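Local atomic coordinates of L-lactate dehydrogenase (Trichomonas vaginalis, PDB entry 4UUL), a protein that interconverts pyruvate and L-lactate with NAD(H), as a member of the lactate/malate dehydrogenase superfamily, and may also act on malate. Residues C82-A87 with K124-G129; S152-L157 with I249-A254. The protein carries 1 engineered substitution. All coordinates share one frame; numbering follows the deposited sequence.

Contact 1: C82-A87 with K124-G129; sequences CAFLVA and KVLVIG
Strands 82-85 and 124-127, with the loop residues that follow each, are parallel neighbours in the Rossmann-type NAD-binding domain, joined by helix 97-118 as a beta-alpha-beta crossover, and their C-terminal ends lead into the NADH site. The strand axes are 4.6 Å apart. Ala83 bonds through both backbone polar atoms: Ala83 N donates to Lys124 O, and Ala83 O accepts from Leu126 N. Leu85 N follows, giving its hydrogen to Leu126 O with an N-H...O angle of 169°. Leu85 O then takes two donors, Ile128 N at 2.9 Å and Gly129 N at 3.0 Å. This pair holds the turn just past the strand, where Ile128 contacts NADH in an NADH-bound structure of this protein; no NADH is bound to this chain. On the face covered by helix 97-118, Leu85 CD1 presses on Val125 CG1 at 3.5 Å, tighter than usual, and also reaches Val127 CG2. On the other face, under Met252 of helix 242-257, the Phe84 ring meets Leu126 CD2 obliquely. Ile128 CD1 comes to the edge of the same ring, 4.0 Å from Phe84 CD2, and lies equally close to Val86 CG2.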
ATOM      1  N   CYS B  82       0.036 -15.739  12.105  1.00 15.08           N
ATOM      2  CA  CYS B  82      -0.249 -14.424  12.685  1.00 15.39           C
ATOM      3  C   CYS B  82      -1.622 -13.900  12.213  1.00 13.70           C
ATOM      4  O   CYS B  82      -2.185 -14.420  11.237  1.00 14.96           O
ATOM      5  CB  CYS B  82       0.880 -13.399  12.483  1.00 16.14           C
ATOM      6  SG  CYS B  82       1.081 -12.854  10.785  1.00 16.47           S
ATOM      7  N   ALA B  83      -2.152 -12.906  12.927  1.00 13.46           N
ATOM      8  CA  ALA B  83      -3.433 -12.369  12.628  1.00 13.18           C
ATOM      9  C   ALA B  83      -3.452 -10.890  12.866  1.00 13.08           C
ATOM     10  O   ALA B  83      -2.947 -10.369  13.865  1.00 14.37           O
ATOM     11  CB  ALA B  83      -4.501 -13.010  13.536  1.00 14.84           C
ATOM     12  N   PHE B  84      -4.098 -10.191  11.931  1.00 12.13           N
ATOM     13  CA  PHE B  84      -4.408  -8.768  12.031  1.00 12.08           C
ATOM     14  C   PHE B  84      -5.920  -8.677  12.270  1.00 11.97           C
ATOM     15  O   PHE B  84      -6.721  -8.860  11.338  1.00 13.31           O
ATOM     16  CB  PHE B  84      -4.016  -8.052  10.750  1.00 12.09           C
ATOM     17  CG  PHE B  84      -2.535  -8.022  10.497  1.00 12.09           C
ATOM     18  CD1 PHE B  84      -1.886  -9.076   9.858  1.00 12.24           C
ATOM     19  CD2 PHE B  84      -1.787  -6.927  10.895  1.00 11.89           C
ATOM     20  CE1 PHE B  84      -0.543  -9.033   9.622  1.00 12.59           C
ATOM     21  CE2 PHE B  84      -0.405  -6.904  10.625  1.00 12.75           C
ATOM     22  CZ  PHE B  84       0.189  -7.962   9.986  1.00 12.37           C
ATOM     23  N   LEU B  85      -6.290  -8.420  13.537  1.00 11.72           N
ATOM     24  CA  LEU B  85      -7.722  -8.368  13.910  1.00 11.86           C
ATOM     25  C   LEU B  85      -8.180  -6.928  13.712  1.00 11.51           C
ATOM     26  O   LEU B  85      -8.194  -6.099  14.647  1.00 12.53           O
ATOM     27  CB  LEU B  85      -7.943  -8.865  15.326  1.00 12.59           C
ATOM     28  CG  LEU B  85      -7.585 -10.301  15.576  1.00 14.28           C
ATOM     29  CD1 LEU B  85      -7.997 -10.698  16.958  1.00 15.05           C
ATOM     30  CD2 LEU B  85      -8.079 -11.314  14.561  1.00 16.03           C
ATOM     31  N   VAL B  86      -8.561  -6.632  12.477  1.00 12.11           N
ATOM     32  CA  VAL B  86      -8.966  -5.291  12.065  1.00 12.19           C
ATOM     33  C   VAL B  86     -10.444  -5.061  12.313  1.00 13.56           C
ATOM     34  O   VAL B  86     -10.859  -3.987  12.747  1.00 14.79           O
ATOM     35  CB  VAL B  86      -8.692  -5.109  10.550  1.00 13.13           C
ATOM     36  CG1 VAL B  86      -9.233  -3.806  10.017  1.00 14.74           C
ATOM     37  CG2 VAL B  86      -7.176  -5.217  10.335  1.00 14.42           C
ATOM     38  N   ALA B  87     -11.260  -6.082  12.052  1.00 13.90           N
ATOM     39  CA  ALA B  87     -12.712  -5.964  12.168  1.00 15.01           C
ATOM     40  C   ALA B  87     -13.101  -5.700  13.615  1.00 14.60           C
ATOM     41  O   ALA B  87     -12.588  -6.326  14.528  1.00 14.85           O
ATOM     42  CB  ALA B  87     -13.421  -7.260  11.663  1.00 17.15           C
ATOM     43  N   LYS B 124       0.737 -15.120  16.461  1.00 15.30           N
ATOM     44  CA  LYS B 124       0.870 -13.772  16.965  1.00 14.76           C
ATOM     45  C   LYS B 124      -0.349 -12.949  16.504  1.00 13.36           C
ATOM     46  O   LYS B 124      -0.536 -12.689  15.307  1.00 14.71           O
ATOM     47  CB  LYS B 124       2.204 -13.138  16.499  1.00 16.22           C
ATOM     48  CG  LYS B 124       3.395 -13.845  17.140  1.00 19.31           C
ATOM     49  CD  LYS B 124       4.749 -13.288  16.861  1.00 22.50           C
ATOM     50  CE  LYS B 124       5.723 -13.842  17.902  1.00 27.81           C
ATOM     51  NZ  LYS B 124       7.007 -13.268  17.793  1.00 30.41           N
ATOM     52  N   VAL B 125      -1.138 -12.525  17.469  1.00 13.79           N
ATOM     53  CA  VAL B 125      -2.407 -11.885  17.256  1.00 13.83           C
ATOM     54  C   VAL B 125      -2.260 -10.401  17.602  1.00 13.17           C
ATOM     55  O   VAL B 125      -2.034 -10.034  18.744  1.00 13.42           O
ATOM     56  CB  VAL B 125      -3.505 -12.494  18.156  1.00 13.50           C
ATOM     57  CG1 VAL B 125      -4.849 -11.851  17.900  1.00 14.46           C
ATOM     58  CG2 VAL B 125      -3.545 -13.990  17.981  1.00 15.36           C
ATOM     59  N   LEU B 126      -2.390  -9.561  16.575  1.00 12.93           N
ATOM     60  CA  LEU B 126      -2.356  -8.119  16.696  1.00 11.70           C
ATOM     61  C   LEU B 126      -3.770  -7.563  16.592  1.00 11.65           C
ATOM     62  O   LEU B 126      -4.413  -7.649  15.544  1.00 12.55           O
ATOM     63  CB  LEU B 126      -1.488  -7.526  15.610  1.00 11.31           C
ATOM     64  CG  LEU B 126      -1.423  -5.999  15.577  1.00 11.71           C
ATOM     65  CD1 LEU B 126      -1.006  -5.398  16.927  1.00 13.14           C
ATOM     66  CD2 LEU B 126      -0.480  -5.530  14.485  1.00 12.64           C
ATOM     67  N   VAL B 127      -4.251  -6.989  17.682  1.00 12.09           N
ATOM     68  CA  VAL B 127      -5.601  -6.441  17.748  1.00 12.19           C
ATOM     69  C   VAL B 127      -5.576  -4.971  17.391  1.00 11.94           C
ATOM     70  O   VAL B 127      -4.864  -4.159  17.995  1.00 12.30           O
ATOM     71  CB  VAL B 127      -6.198  -6.654  19.149  1.00 12.80           C
ATOM     72  CG1 VAL B 127      -7.616  -6.146  19.183  1.00 14.22           C
ATOM     73  CG2 VAL B 127      -6.106  -8.111  19.519  1.00 13.89           C
ATOM     74  N   ILE B 128      -6.354  -4.627  16.359  1.00 12.43           N
ATOM     75  CA  ILE B 128      -6.413  -3.300  15.800  1.00 12.50           C
ATOM     76  C   ILE B 128      -7.777  -2.677  15.976  1.00 12.73           C
ATOM     77  O   ILE B 128      -7.877  -1.498  16.353  1.00 13.70           O
ATOM     78  CB  ILE B 128      -6.020  -3.334  14.328  1.00 12.49           C
ATOM     79  CG1 ILE B 128      -4.565  -3.851  14.206  1.00 13.22           C
ATOM     80  CG2 ILE B 128      -6.173  -1.974  13.657  1.00 15.12           C
ATOM     81  CD1 ILE B 128      -4.168  -4.346  12.871  1.00 15.40           C
ATOM     82  N   GLY B 129      -8.828  -3.432  15.744  1.00 11.67           N
ATOM     83  CA  GLY B 129     -10.191  -2.901  15.867  1.00 13.24           C
ATOM     84  C   GLY B 129     -10.466  -2.377  17.271  1.00 12.78           C
ATOM     85  O   GLY B 129     -10.100  -2.979  18.258  1.00 13.70           O
TER

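Contact 2: S152-L157 with I249-A254; sequences SSLSML and IQHMKA
Ser152-Leu157 runs from the end of a strand through a short turn into the first residues of helix 156-170, while Ile249-Ala254 is a continuous stretch of helix 242-257. The backbones stay well apart. Their nearest CA atoms, those of Met156 and His251, are 6.9 Å from each other, so side chains bridge the gap. His251 does most of this. Its CG is anti to the backbone N (chi1 178°), and the ring reaches toward the strand end. At one edge NE2 hydrogen-bonds Ser152 OG at 2.8 Å; either atom could be the donor. ND1 bonds a water lying in the ring plane, 2.8 Å away, and this water also accepts from Ser155 N. Both ring nitrogens therefore have a polar partner, which should fix the rotation of the buried imidazole. The contact lies where strand 151-153, an edge strand of the parallel Rossmann sheet within this chain, passes into the C-terminal part of the chain. Leu154, which contacts NADH in an NADH-bound structure of this protein, brings CD1 to 3.7 Å from His251 CB. Ser153 O is 3.4 Å from His251 CE1. Farther along, the bent chain of Met156 crosses the extended one of Gln250 at about a right angle. Met156 CE sits 3.7 Å from Gln250 OE1, an oxygen that accepts hydrogen bonds from Lys246 NZ and Asn160 ND2.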
ATOM      1  N   SER B 152      -1.206  -8.921  21.327  1.00 12.52           N
ATOM      2  CA  SER B 152      -0.832  -7.534  21.538  1.00 12.56           C
ATOM      3  C   SER B 152      -1.839  -6.632  20.821  1.00 11.91           C
ATOM      4  O   SER B 152      -2.607  -7.126  20.004  1.00 12.73           O
ATOM      5  CB  SER B 152       0.609  -7.261  21.106  1.00 13.64           C
ATOM      6  OG  SER B 152       0.774  -7.413  19.728  1.00 14.08           O
ATOM      7  N   SER B 153      -1.777  -5.345  21.128  1.00 12.00           N
ATOM      8  CA  SER B 153      -2.631  -4.364  20.511  1.00 12.13           C
ATOM      9  C   SER B 153      -1.813  -3.205  19.970  1.00 10.91           C
ATOM     10  O   SER B 153      -0.669  -2.976  20.354  1.00 11.74           O
ATOM     11  CB  SER B 153      -3.708  -3.861  21.465  1.00 12.68           C
ATOM     12  OG  SER B 153      -3.202  -3.122  22.570  1.00 13.67           O
ATOM     13  N   LEU B 154      -2.364  -2.528  18.956  1.00 11.43           N
ATOM     14  CA  LEU B 154      -1.643  -1.545  18.179  1.00 11.61           C
ATOM     15  C   LEU B 154      -1.694  -0.137  18.764  1.00 12.62           C
ATOM     16  O   LEU B 154      -2.731   0.507  18.677  1.00 15.44           O
ATOM     17  CB  LEU B 154      -2.220  -1.517  16.744  1.00 12.08           C
ATOM     18  CG  LEU B 154      -1.447  -0.656  15.771  1.00 12.55           C
ATOM     19  CD1 LEU B 154      -0.050  -1.182  15.551  1.00 12.74           C
ATOM     20  CD2 LEU B 154      -2.148  -0.552  14.457  1.00 15.43           C
ATOM     21  N   SER B 155      -0.562   0.369  19.206  1.00 11.72           N
ATOM     22  CA  SER B 155      -0.423   1.765  19.635  1.00 12.59           C
ATOM     23  C   SER B 155       0.592   2.522  18.746  1.00 12.88           C
ATOM     24  O   SER B 155       0.735   3.727  18.912  1.00 13.66           O
ATOM     25  CB  SER B 155      -0.109   1.850  21.130  1.00 17.03           C
ATOM     26  OG  SER B 155       1.003   1.102  21.394  1.00 18.06           O
ATOM     27  N   MET B 156       1.136   1.862  17.715  1.00 12.41           N
ATOM     28  CA  MET B 156       2.150   2.563  16.904  1.00 13.53           C
ATOM     29  C   MET B 156       1.624   3.689  16.006  1.00 12.45           C
ATOM     30  O   MET B 156       2.395   4.553  15.631  1.00 14.15           O
ATOM     31  CB  MET B 156       2.960   1.582  16.037  1.00 14.04           C
ATOM     32  CG  MET B 156       4.140   0.995  16.794  1.00 14.47           C
ATOM     33  SD  MET B 156       5.359   2.174  17.362  1.00 13.79           S
ATOM     34  CE  MET B 156       5.794   2.922  15.790  1.00 15.44           C
ATOM     35  N   LEU B 157       0.342   3.686  15.649  1.00 12.08           N
ATOM     36  CA  LEU B 157      -0.184   4.814  14.915  1.00 12.65           C
ATOM     37  C   LEU B 157      -0.044   6.083  15.735  1.00 12.13           C
ATOM     38  O   LEU B 157       0.364   7.135  15.208  1.00 12.77           O
ATOM     39  CB  LEU B 157      -1.633   4.612  14.497  1.00 13.81           C
ATOM     40  CG  LEU B 157      -2.343   5.736  13.766  1.00 13.38           C
ATOM     41  CD1 LEU B 157      -1.571   6.185  12.506  1.00 16.31           C
ATOM     42  CD2 LEU B 157      -3.754   5.361  13.451  1.00 16.81           C
ATOM     43  N   ILE B 249       1.755  -3.167  10.069  0.79 12.43           N
ATOM     44  CA  ILE B 249       2.867  -3.918   9.496  0.79 14.95           C
ATOM     45  C   ILE B 249       4.128  -3.699  10.296  0.79 14.27           C
ATOM     46  O   ILE B 249       4.830  -4.656  10.619  0.79 14.64           O
ATOM     47  CB  ILE B 249       3.071  -3.579   8.015  0.79 17.39           C
ATOM     48  CG1 ILE B 249       1.861  -4.120   7.228  0.79 20.20           C
ATOM     49  CG2 ILE B 249       4.399  -4.147   7.456  0.79 20.15           C
ATOM     50  CD1 ILE B 249       1.828  -3.659   5.822  0.79 23.34           C
ATOM     51  N   GLN B 250       4.401  -2.447  10.637  1.00 13.32           N
ATOM     52  CA  GLN B 250       5.581  -2.095  11.415  1.00 13.99           C
ATOM     53  C   GLN B 250       5.620  -2.863  12.761  1.00 13.53           C
ATOM     54  O   GLN B 250       6.623  -3.468  13.147  1.00 14.21           O
ATOM     55  CB  GLN B 250       5.564  -0.594  11.672  1.00 14.74           C
ATOM     56  CG  GLN B 250       6.736  -0.084  12.484  1.00 14.78           C
ATOM     57  CD  GLN B 250       6.819   1.412  12.478  1.00 13.92           C
ATOM     58  OE1 GLN B 250       5.832   2.122  12.175  1.00 14.08           O
ATOM     59  NE2 GLN B 250       7.980   1.930  12.813  1.00 15.67           N
ATOM     60  N   HIS B 251       4.490  -2.903  13.448  1.00 12.09           N
ATOM     61  CA  HIS B 251       4.389  -3.627  14.705  1.00 12.88           C
ATOM     62  C   HIS B 251       4.586  -5.108  14.482  1.00 12.48           C
ATOM     63  O   HIS B 251       5.388  -5.750  15.172  1.00 13.05           O
ATOM     64  CB  HIS B 251       2.999  -3.348  15.310  1.00 11.68           C
ATOM     65  CG  HIS B 251       2.689  -4.059  16.592  1.00 11.41           C
ATOM     66  ND1 HIS B 251       2.203  -3.421  17.709  1.00 12.08           N
ATOM     67  CD2 HIS B 251       2.675  -5.392  16.896  1.00 13.03           C
ATOM     68  CE1 HIS B 251       1.948  -4.298  18.645  1.00 12.99           C
ATOM     69  NE2 HIS B 251       2.205  -5.510  18.180  1.00 13.84           N
ATOM     70  N   MET B 252       3.854  -5.693  13.531  1.00 12.98           N
ATOM     71  CA  MET B 252       3.968  -7.130  13.313  1.00 13.60           C
ATOM     72  C   MET B 252       5.385  -7.528  12.877  1.00 14.16           C
ATOM     73  O   MET B 252       5.897  -8.549  13.335  1.00 14.63           O
ATOM     74  CB  MET B 252       2.929  -7.618  12.324  1.00 12.83           C
ATOM     75  CG  MET B 252       2.872  -9.156  12.230  1.00 14.86           C
ATOM     76  SD  MET B 252       2.209  -9.961  13.696  1.00 15.25           S
ATOM     77  CE  MET B 252       0.437  -9.763  13.375  1.00 16.12           C
ATOM     78  N   LYS B 253       6.010  -6.758  11.994  1.00 13.57           N
ATOM     79  CA  LYS B 253       7.344  -7.098  11.550  1.00 13.44           C
ATOM     80  C   LYS B 253       8.342  -7.068  12.708  1.00 14.29           C
ATOM     81  O   LYS B 253       9.205  -7.952  12.826  1.00 16.56           O
ATOM     82  CB  LYS B 253       7.745  -6.134  10.421  1.00 15.32           C
ATOM     83  CG  LYS B 253       9.008  -6.564   9.680  1.00 17.64           C
ATOM     84  CD  LYS B 253       9.347  -5.593   8.585  1.00 19.91           C
ATOM     85  CE  LYS B 253      10.533  -6.060   7.783  1.00 27.31           C
ATOM     86  NZ  LYS B 253      10.654  -5.216   6.561  1.00 34.74           N
ATOM     87  N   ALA B 254       8.212  -6.067  13.575  1.00 15.15           N
ATOM     88  CA  ALA B 254       9.047  -6.003  14.770  1.00 15.14           C
ATOM     89  C   ALA B 254       8.780  -7.216  15.689  1.00 14.84           C
ATOM     90  O   ALA B 254       9.717  -7.810  16.216  1.00 16.50           O
ATOM     91  CB  ALA B 254       8.774  -4.747  15.532  1.00 16.20           C
TER
HETATM   92  O   HOH W   1       1.896  -0.829  18.577  1.00 12.67           O

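The centres of contacts 1 and 2 are 10 Å apart. Along the chain they come in series, since contact 1 closes before 152-157 begins. They share the parallel sheet: strand 124-127 lies between 82-85 and 151-153. Probable hydrogen bonds run from Val127 N to Ser152 O and from Ser152 N to Val125 O. Helix 242-257 joins them as well, for Leu126 CD1 packs 3.4 Å from His251 NE2, and Met252 CE lies against Ala83 O. Ile128 of contact 1 and Leu154 of contact 2 touch, and both contact NADH when it is bound. Residues at the ends of two neighbouring strands thus both contribute to the cofactor site, and helix 242-257 packs against Leu154.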